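Local coordinates for protein DNA primase (Aquifex aeolicus, PDB 2AU3) that probably synthesises the short RNA primers from which DNA polymerase starts during DNA replication, at residues 133-138 against 252-257; 256-261 against 332-337; 353-358 against 364-369. All blocks are in the same frame, centred on the assembly; numbering follows the deposited sequence.

Interaction 1: 133-138 against 252-257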
loop_
_atom_site.group_PDB
_atom_site.type_symbol
_atom_site.label_atom_id
_atom_site.label_comp_id
_atom_site.label_asym_id
_atom_site.label_seq_id
_atom_site.Cartn_x
_atom_site.Cartn_y
_atom_site.Cartn_z
ATOM N N ARG A 133 14.918 11.577 3.345
ATOM C CA ARG A 133 13.522 12.020 3.276
ATOM C C ARG A 133 12.675 11.629 4.503
ATOM O O ARG A 133 11.459 11.820 4.503
ATOM C CB ARG A 133 12.866 11.477 1.999
ATOM C CG ARG A 133 13.517 12.001 0.701
ATOM C CD ARG A 133 12.878 13.272 0.144
ATOM N NE ARG A 133 11.500 13.032 -0.304
ATOM C CZ ARG A 133 10.458 13.817 -0.016
ATOM N NH1 ARG A 133 10.623 14.919 0.731
ATOM N NH2 ARG A 133 9.247 13.508 -0.484
ATOM N N GLY A 134 13.303 11.069 5.532
ATOM C CA GLY A 134 12.580 10.735 6.749
ATOM C C GLY A 134 11.893 9.372 6.764
ATOM O O GLY A 134 11.079 9.090 7.656
ATOM N N ILE A 135 12.209 8.518 5.796
ATOM C CA ILE A 135 11.693 7.137 5.828
ATOM C C ILE A 135 12.609 6.229 6.632
ATOM O O ILE A 135 13.811 6.138 6.384
ATOM C CB ILE A 135 11.402 6.597 4.425
ATOM C CG1 ILE A 135 10.290 7.471 3.791
ATOM C CG2 ILE A 135 10.919 5.106 4.499
ATOM C CD1 ILE A 135 10.282 7.496 2.304
ATOM N N ASP A 136 12.042 5.583 7.634
ATOM C CA ASP A 136 12.824 4.702 8.486
ATOM C C ASP A 136 13.250 3.443 7.704
ATOM O O ASP A 136 12.433 2.848 7.002
ATOM C CB ASP A 136 11.998 4.297 9.702
ATOM C CG ASP A 136 12.845 3.692 10.791
ATOM O OD1 ASP A 136 13.195 4.399 11.765
ATOM O OD2 ASP A 136 13.253 2.523 10.735
ATOM N N PRO A 137 14.510 3.026 7.849
ATOM C CA PRO A 137 14.997 1.802 7.191
ATOM C C PRO A 137 14.129 0.592 7.508
ATOM O O PRO A 137 13.926 -0.236 6.647
ATOM C CB PRO A 137 16.408 1.635 7.780
ATOM C CG PRO A 137 16.807 3.017 8.100
ATOM C CD PRO A 137 15.580 3.691 8.623
ATOM N N LYS A 138 13.562 0.518 8.708
ATOM C CA LYS A 138 12.669 -0.608 9.018
ATOM C C LYS A 138 11.427 -0.565 8.136
ATOM O O LYS A 138 10.974 -1.609 7.661
ATOM C CB LYS A 138 12.243 -0.610 10.483
ATOM C CG LYS A 138 13.418 -0.715 11.489
ATOM C CD LYS A 138 12.891 -0.848 12.934
ATOM C CE LYS A 138 12.620 0.512 13.600
ATOM N NZ LYS A 138 13.660 1.582 13.309
ATOM N N GLY A 252 -0.586 10.554 -0.607
ATOM C CA GLY A 252 0.324 9.779 -1.437
ATOM C C GLY A 252 1.249 8.870 -0.636
ATOM O O GLY A 252 1.191 8.859 0.597
ATOM N N TYR A 253 2.114 8.137 -1.342
ATOM C CA TYR A 253 2.948 7.093 -0.736
ATOM C C TYR A 253 3.945 7.663 0.290
ATOM O O TYR A 253 4.222 7.020 1.301
ATOM C CB TYR A 253 3.722 6.329 -1.832
ATOM C CG TYR A 253 4.870 7.110 -2.396
ATOM C CD1 TYR A 253 6.151 6.997 -1.855
ATOM C CD2 TYR A 253 4.674 8.005 -3.448
ATOM C CE1 TYR A 253 7.200 7.748 -2.343
ATOM C CE2 TYR A 253 5.726 8.761 -3.949
ATOM C CZ TYR A 253 6.987 8.618 -3.394
ATOM O OH TYR A 253 8.044 9.353 -3.872
ATOM N N PHE A 254 4.519 8.828 -0.005
ATOM C CA PHE A 254 5.554 9.401 0.852
ATOM C C PHE A 254 4.931 9.802 2.188
ATOM O O PHE A 254 5.492 9.533 3.216
ATOM C CB PHE A 254 6.261 10.603 0.171
ATOM C CG PHE A 254 7.154 11.379 1.082
ATOM C CD1 PHE A 254 8.400 10.882 1.453
ATOM C CD2 PHE A 254 6.742 12.618 1.586
ATOM C CE1 PHE A 254 9.224 11.596 2.306
ATOM C CE2 PHE A 254 7.558 13.342 2.449
ATOM C CZ PHE A 254 8.799 12.835 2.811
ATOM N N ASP A 255 3.751 10.406 2.175
ATOM C CA ASP A 255 3.080 10.726 3.451
ATOM C C ASP A 255 2.807 9.454 4.235
ATOM O O ASP A 255 2.862 9.459 5.447
ATOM C CB ASP A 255 1.740 11.435 3.217
ATOM C CG ASP A 255 1.809 12.479 2.126
ATOM O OD1 ASP A 255 2.305 13.584 2.406
ATOM O OD2 ASP A 255 1.377 12.278 0.957
ATOM N N LEU A 256 2.450 8.374 3.536
ATOM C CA LEU A 256 2.102 7.160 4.231
ATOM C C LEU A 256 3.366 6.572 4.864
ATOM O O LEU A 256 3.363 6.173 6.031
ATOM C CB LEU A 256 1.460 6.121 3.278
ATOM C CG LEU A 256 0.936 4.829 3.946
ATOM C CD1 LEU A 256 -0.310 4.347 3.190
ATOM C CD2 LEU A 256 1.974 3.693 4.007
ATOM N N LEU A 257 4.447 6.521 4.076
ATOM C CA LEU A 257 5.685 5.923 4.536
ATOM C C LEU A 257 6.225 6.667 5.742
ATOM O O LEU A 257 6.774 6.045 6.658
ATOM C CB LEU A 257 6.705 5.906 3.419
ATOM C CG LEU A 257 6.310 4.977 2.281
ATOM C CD1 LEU A 257 7.328 5.064 1.175
ATOM C CD2 LEU A 257 6.208 3.569 2.836
#

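Interaction 2: 256-261 against 332-337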
loop_
_atom_site.group_PDB
_atom_site.type_symbol
_atom_site.label_atom_id
_atom_site.label_comp_id
_atom_site.label_asym_id
_atom_site.label_seq_id
_atom_site.Cartn_x
_atom_site.Cartn_y
_atom_site.Cartn_z
ATOM N N LEU A 256 2.450 8.374 3.536
ATOM C CA LEU A 256 2.102 7.160 4.231
ATOM C C LEU A 256 3.366 6.572 4.864
ATOM O O LEU A 256 3.363 6.173 6.031
ATOM C CB LEU A 256 1.460 6.121 3.278
ATOM C CG LEU A 256 0.936 4.829 3.946
ATOM C CD1 LEU A 256 -0.310 4.347 3.190
ATOM C CD2 LEU A 256 1.974 3.693 4.007
ATOM N N LEU A 257 4.447 6.521 4.076
ATOM C CA LEU A 257 5.685 5.923 4.536
ATOM C C LEU A 257 6.225 6.667 5.742
ATOM O O LEU A 257 6.774 6.045 6.658
ATOM C CB LEU A 257 6.705 5.906 3.419
ATOM C CG LEU A 257 6.310 4.977 2.281
ATOM C CD1 LEU A 257 7.328 5.064 1.175
ATOM C CD2 LEU A 257 6.208 3.569 2.836
ATOM N N ARG A 258 6.030 7.987 5.752
ATOM C CA ARG A 258 6.425 8.835 6.866
ATOM C C ARG A 258 5.619 8.555 8.118
ATOM O O ARG A 258 6.190 8.427 9.188
ATOM C CB ARG A 258 6.274 10.320 6.505
ATOM C CG ARG A 258 7.404 10.850 5.648
ATOM C CD ARG A 258 8.745 10.924 6.376
ATOM N NE ARG A 258 8.757 12.077 7.267
ATOM C CZ ARG A 258 9.008 12.030 8.570
ATOM N NH1 ARG A 258 9.292 10.894 9.173
ATOM N NH2 ARG A 258 8.981 13.134 9.275
ATOM N N LEU A 259 4.291 8.513 8.000
ATOM C CA LEU A 259 3.452 8.204 9.175
ATOM C C LEU A 259 3.795 6.822 9.749
ATOM O O LEU A 259 3.980 6.653 10.973
ATOM C CB LEU A 259 1.957 8.331 8.818
ATOM C CG LEU A 259 1.254 9.648 9.207
ATOM C CD1 LEU A 259 1.812 10.839 8.435
ATOM C CD2 LEU A 259 -0.259 9.503 8.936
ATOM N N PHE A 260 3.960 5.834 8.860
ATOM C CA PHE A 260 4.387 4.478 9.276
ATOM C C PHE A 260 5.776 4.512 9.951
ATOM O O PHE A 260 6.012 3.791 10.921
ATOM C CB PHE A 260 4.477 3.545 8.074
ATOM C CG PHE A 260 3.521 2.422 8.113
ATOM C CD1 PHE A 260 2.260 2.565 7.548
ATOM C CD2 PHE A 260 3.858 1.232 8.718
ATOM C CE1 PHE A 260 1.365 1.514 7.603
ATOM C CE2 PHE A 260 2.968 0.181 8.759
ATOM C CZ PHE A 260 1.723 0.331 8.191
ATOM N N SER A 261 6.682 5.331 9.432
ATOM C CA SER A 261 7.989 5.556 10.072
ATOM C C SER A 261 7.847 6.071 11.492
ATOM O O SER A 261 8.718 5.854 12.335
ATOM C CB SER A 261 8.845 6.516 9.239
ATOM O OG SER A 261 9.197 5.931 7.985
ATOM N N PHE A 332 4.935 18.869 9.435
ATOM C CA PHE A 332 4.274 18.890 10.743
ATOM C C PHE A 332 4.977 17.970 11.752
ATOM O O PHE A 332 5.305 18.381 12.872
ATOM C CB PHE A 332 2.782 18.549 10.651
ATOM C CG PHE A 332 2.044 18.797 11.946
ATOM C CD1 PHE A 332 1.386 19.994 12.174
ATOM C CD2 PHE A 332 2.074 17.859 12.962
ATOM C CE1 PHE A 332 0.728 20.228 13.373
ATOM C CE2 PHE A 332 1.445 18.082 14.154
ATOM C CZ PHE A 332 0.754 19.264 14.369
ATOM N N ILE A 333 5.232 16.734 11.341
ATOM C CA ILE A 333 5.939 15.785 12.212
ATOM C C ILE A 333 7.323 16.277 12.555
ATOM O O ILE A 333 7.740 16.190 13.728
ATOM C CB ILE A 333 6.054 14.386 11.557
ATOM C CG1 ILE A 333 4.698 13.686 11.545
ATOM C CG2 ILE A 333 7.092 13.507 12.324
ATOM C CD1 ILE A 333 4.636 12.518 10.495
ATOM N N LYS A 334 8.050 16.823 11.570
ATOM C CA LYS A 334 9.411 17.298 11.878
ATOM C C LYS A 334 9.428 18.400 12.938
ATOM O O LYS A 334 10.298 18.405 13.807
ATOM C CB LYS A 334 10.173 17.724 10.631
ATOM C CG LYS A 334 10.749 16.507 9.832
ATOM C CD LYS A 334 11.708 16.898 8.706
ATOM C CE LYS A 334 11.119 17.913 7.754
ATOM N NZ LYS A 334 10.146 17.282 6.812
ATOM N N GLU A 335 8.461 19.317 12.873
ATOM C CA GLU A 335 8.480 20.497 13.751
ATOM C C GLU A 335 7.872 20.202 15.118
ATOM O O GLU A 335 8.385 20.633 16.158
ATOM C CB GLU A 335 7.774 21.699 13.098
ATOM C CG GLU A 335 7.716 22.918 14.009
ATOM C CD GLU A 335 7.365 24.220 13.296
ATOM O OE1 GLU A 335 7.166 24.209 12.064
ATOM O OE2 GLU A 335 7.294 25.263 13.985
ATOM N N PHE A 336 6.772 19.459 15.108
ATOM C CA PHE A 336 5.981 19.241 16.322
ATOM C C PHE A 336 6.065 17.819 16.908
ATOM O O PHE A 336 5.673 17.594 18.046
ATOM C CB PHE A 336 4.525 19.645 16.045
ATOM C CG PHE A 336 4.378 21.081 15.544
ATOM C CD1 PHE A 336 4.627 22.145 16.400
ATOM C CD2 PHE A 336 4.004 21.352 14.222
ATOM C CE1 PHE A 336 4.495 23.475 15.958
ATOM C CE2 PHE A 336 3.851 22.674 13.767
ATOM C CZ PHE A 336 4.105 23.746 14.657
ATOM N N GLY A 337 6.546 16.862 16.129
ATOM C CA GLY A 337 6.699 15.484 16.627
ATOM C C GLY A 337 5.499 14.583 16.345
ATOM O O GLY A 337 4.351 15.047 16.262
#

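Interaction 3: 353-358 against 364-369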
loop_
_atom_site.group_PDB
_atom_site.type_symbol
_atom_site.label_atom_id
_atom_site.label_comp_id
_atom_site.label_asym_id
_atom_site.label_seq_id
_atom_site.Cartn_x
_atom_site.Cartn_y
_atom_site.Cartn_z
ATOM N N GLU A 353 -20.825 17.235 12.730
ATOM C CA GLU A 353 -20.775 17.806 14.054
ATOM C C GLU A 353 -19.971 19.098 14.009
ATOM O O GLU A 353 -20.383 20.107 14.586
ATOM C CB GLU A 353 -20.201 16.779 15.015
ATOM C CG GLU A 353 -19.673 17.298 16.336
ATOM C CD GLU A 353 -19.131 16.151 17.178
ATOM O OE1 GLU A 353 -19.666 15.018 17.035
ATOM O OE2 GLU A 353 -18.148 16.359 17.936
ATOM N N THR A 354 -18.877 19.098 13.244
ATOM C CA THR A 354 -18.080 20.310 13.035
ATOM C C THR A 354 -18.805 21.412 12.217
ATOM O O THR A 354 -18.730 22.597 12.560
ATOM C CB THR A 354 -16.697 19.955 12.423
ATOM O OG1 THR A 354 -16.060 18.978 13.250
ATOM C CG2 THR A 354 -15.739 21.144 12.491
ATOM N N LEU A 355 -19.505 21.036 11.148
ATOM C CA LEU A 355 -20.371 22.003 10.450
ATOM C C LEU A 355 -21.411 22.620 11.386
ATOM O O LEU A 355 -21.561 23.830 11.431
ATOM C CB LEU A 355 -21.083 21.368 9.256
ATOM C CG LEU A 355 -20.163 21.272 8.039
ATOM C CD1 LEU A 355 -20.712 20.242 7.068
ATOM C CD2 LEU A 355 -20.000 22.637 7.347
ATOM N N ILE A 356 -22.114 21.781 12.132
ATOM C CA ILE A 356 -23.108 22.257 13.098
ATOM C C ILE A 356 -22.475 23.212 14.113
ATOM O O ILE A 356 -23.062 24.241 14.440
ATOM C CB ILE A 356 -23.836 21.063 13.789
ATOM C CG1 ILE A 356 -24.748 20.358 12.780
ATOM C CG2 ILE A 356 -24.641 21.526 14.998
ATOM C CD1 ILE A 356 -25.160 18.921 13.153
ATOM N N LYS A 357 -21.278 22.882 14.585
ATOM C CA LYS A 357 -20.560 23.713 15.558
ATOM C C LYS A 357 -20.129 25.079 14.996
ATOM O O LYS A 357 -20.183 26.104 15.714
ATOM C CB LYS A 357 -19.346 22.957 16.091
ATOM C CG LYS A 357 -18.762 23.513 17.394
ATOM C CD LYS A 357 -17.394 22.888 17.714
ATOM C CE LYS A 357 -16.527 23.837 18.540
ATOM N NZ LYS A 357 -16.319 23.386 19.968
ATOM N N THR A 358 -19.714 25.095 13.724
ATOM C CA THR A 358 -19.114 26.288 13.118
ATOM C C THR A 358 -19.990 27.068 12.114
ATOM O O THR A 358 -19.574 28.110 11.610
ATOM C CB THR A 358 -17.748 25.950 12.473
ATOM O OG1 THR A 358 -17.908 24.898 11.509
ATOM C CG2 THR A 358 -16.787 25.365 13.501
ATOM N N GLU A 364 -24.701 31.307 5.630
ATOM C CA GLU A 364 -24.954 31.153 4.197
ATOM C C GLU A 364 -24.067 30.092 3.559
ATOM O O GLU A 364 -24.558 29.169 2.923
ATOM C CB GLU A 364 -24.746 32.479 3.469
ATOM C CG GLU A 364 -25.924 33.430 3.568
ATOM C CD GLU A 364 -27.164 32.909 2.858
ATOM O OE1 GLU A 364 -27.099 31.802 2.251
ATOM O OE2 GLU A 364 -28.203 33.614 2.907
ATOM N N GLU A 365 -22.756 30.236 3.727
ATOM C CA GLU A 365 -21.809 29.338 3.078
ATOM C C GLU A 365 -21.825 27.974 3.751
ATOM O O GLU A 365 -21.693 26.958 3.089
ATOM C CB GLU A 365 -20.400 29.939 3.089
ATOM C CG GLU A 365 -19.402 29.271 2.147
ATOM C CD GLU A 365 -19.820 29.305 0.679
ATOM O OE1 GLU A 365 -20.477 30.294 0.254
ATOM O OE2 GLU A 365 -19.478 28.340 -0.054
ATOM N N LYS A 366 -22.020 27.966 5.063
ATOM C CA LYS A 366 -21.944 26.740 5.849
ATOM C C LYS A 366 -23.192 25.877 5.662
ATOM O O LYS A 366 -23.130 24.647 5.753
ATOM C CB LYS A 366 -21.721 27.050 7.335
ATOM C CG LYS A 366 -20.320 27.595 7.685
ATOM C CD LYS A 366 -19.290 26.478 7.819
ATOM C CE LYS A 366 -18.222 26.814 8.827
ATOM N NZ LYS A 366 -17.167 25.766 8.871
ATOM N N THR A 367 -24.328 26.525 5.413
ATOM C CA THR A 367 -25.559 25.808 5.104
ATOM C C THR A 367 -25.387 25.113 3.762
ATOM O O THR A 367 -25.808 23.970 3.594
ATOM C CB THR A 367 -26.753 26.767 5.049
ATOM O OG1 THR A 367 -27.071 27.216 6.371
ATOM C CG2 THR A 367 -28.029 26.022 4.592
ATOM N N ARG A 368 -24.758 25.813 2.814
ATOM C CA ARG A 368 -24.508 25.268 1.482
ATOM C C ARG A 368 -23.736 23.960 1.576
ATOM O O ARG A 368 -24.104 22.962 0.947
ATOM C CB ARG A 368 -23.697 26.264 0.654
ATOM C CG ARG A 368 -24.295 26.541 -0.696
ATOM C CD ARG A 368 -23.304 26.373 -1.849
ATOM N NE ARG A 368 -22.712 27.656 -2.207
ATOM C CZ ARG A 368 -21.954 27.874 -3.269
ATOM N NH1 ARG A 368 -21.647 26.893 -4.115
ATOM N NH2 ARG A 368 -21.497 29.090 -3.474
ATOM N N GLU A 369 -22.665 23.983 2.378
ATOM C CA GLU A 369 -21.778 22.834 2.533
ATOM C C GLU A 369 -22.524 21.705 3.207
ATOM O O GLU A 369 -22.538 20.591 2.717
ATOM C CB GLU A 369 -20.557 23.203 3.381
ATOM C CG GLU A 369 -19.376 23.745 2.591
ATOM C CD GLU A 369 -18.044 23.493 3.299
ATOM O OE1 GLU A 369 -17.910 23.904 4.485
ATOM O OE2 GLU A 369 -17.137 22.893 2.670
#

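Interaction 1: 133-138 against 252-257
R133 lays its guanidinium flat on the ring of F254, a stacked cation-pi contact in which the two planes are only 15° apart. Followed outward, R133 first touches the ring with CB, 3.7 Å from F254 CE1. The chain then swings away through CG and CD and folds back at chi2 and chi3, which brings NE alongside the same ring atom. R133 CZ comes to 3.4 Å from F254 CZ, NH1 lies over the rim at F254 CZ and CE2, and NH2 stands above the centre of the ring. The carbonyl of R133, the first residue after helix 124-132, meets this ring as well, but in its plane: R133 O is 3.1 Å from F254 CE1, so a partially negative oxygen faces the ring edge while the positive charge covers a face. F254 reaches both because its CG is anti to the backbone N (chi1 170°). Beside it, I135 CD1 comes to 4.0 Å from F254 CD1, and I135 CG1 rests 3.9 Å from L257 CB. Replacing F254 by an alanine would probably leave the R133 guanidinium without its stacking surface, free to turn, and open a gap beside I135. Next to I135, D136 caps helix 137-142: D136 OD2 accepts from K138 N at 2.9 Å through its anti lone pair and forms a salt bridge with K138 NZ, which comes in on the syn side, tilted out of the carboxylate plane. Helix 253-261 starts two residues after E251, a predicted ligand of the catalytic magnesium, with G252 at the N-cap; the F254 side chain lies about 8 Å from that of D295, another predicted magnesium ligand. The contact thus forms part of the seam between the N-terminal part of the primase catalytic core and its Toprim domain.

Interaction 2: 256-261 against 332-337
Helix 253-261 of the Toprim domain meets helix 329-336 where R258 and L259 face I333 and K334, their short axes running 34° apart and 11.8 Å from each other at closest approach. The arginine chain bends at chi2 and chi3 (-68° and -77°) and passes I333 in the opposite sense, so that R258 NH2 comes to 3.6 Å from I333 CG2. R258 NH2 also lies 3.8 Å from K334 CG, touching the aliphatic part of the lysine. From the next position, L259 CD1 meets I333 CD1 at 3.9 Å, methyl to methyl, and L341 of helix 338-347 packs on both residues. The polar ends are held from outside these segments. D330 forms salt bridges with R258 NE through one carboxylate oxygen and with K334 NZ through the other, while R258 NH1 pairs with E262. R258 NH2 and K334 NZ are 5.0 Å apart, and the shared carboxylate is likely to offset their like charges. Helix 253-261 connects the neighbouring parallel strands 247-249 and 267-270, and helix 329-336 follows the outermost strand 317-321. The contact therefore joins the helix of a beta-alpha-beta crossover to the helix after the last strand of the sheet, within the alpha/beta architecture of the Toprim fold.

Interaction 3: 353-358 against 364-369
With chi1 at 56°, T358 places OG1 between its backbone N and carbonyl carbon, while K366, bent at chi2 (-82°) and chi3, carries its amine across to that hydroxyl. K366 NZ donates to T358 OG1 at 2.9 Å, and T358 OG1 in turn donates to T354 O, 2.7 Å away. That carbonyl also receives the helical N-H of T358, the two donors arriving from opposite faces of its plane. The hydroxyl thus passes the lysine's hydrogen bond on to the backbone one turn earlier, which fixes its rotation. Next to the amine in the same chain, K366 CE approaches the carbonyl T358 O at 3.4 Å. L355 CD2 packs on the aliphatic K366 CD at 3.9 Å and also lies 3.8 Å from the carboxylate oxygen E369 OE1. Segments 353-358 and 364-369 run close to antiparallel (162°); their helices, 351-358 and 363-374, are joined by a short turn, forming a helical hairpin of the DnaG helical domain. F370 and Y373 of the second helix also pack on L355, while helix 380-394 lies against both arms of the hairpin, with F390 touching I356 and T367.

Interactions 1 and 2 share helix 253-261 and lie about 8 Å apart, centre to centre. One flank of it packs on the N-terminal part of the catalytic core, and R258 and L259 turn to helix 329-336. They touch directly: D136 N probably hydrogen-bonds S261 OG at 2.9 Å. Interaction 2 is the more buried, interactions 1 and 3 only partly so. Each uses a long cationic side chain differently: stacked on an aromatic ring in interaction 1, laid against aliphatic groups with its charge paired elsewhere in interaction 2, and hydrogen-bonded to a hydroxyl in interaction 3. Interaction 3 stands apart in the helical domain, its centre about 30 Å from that of interaction 2.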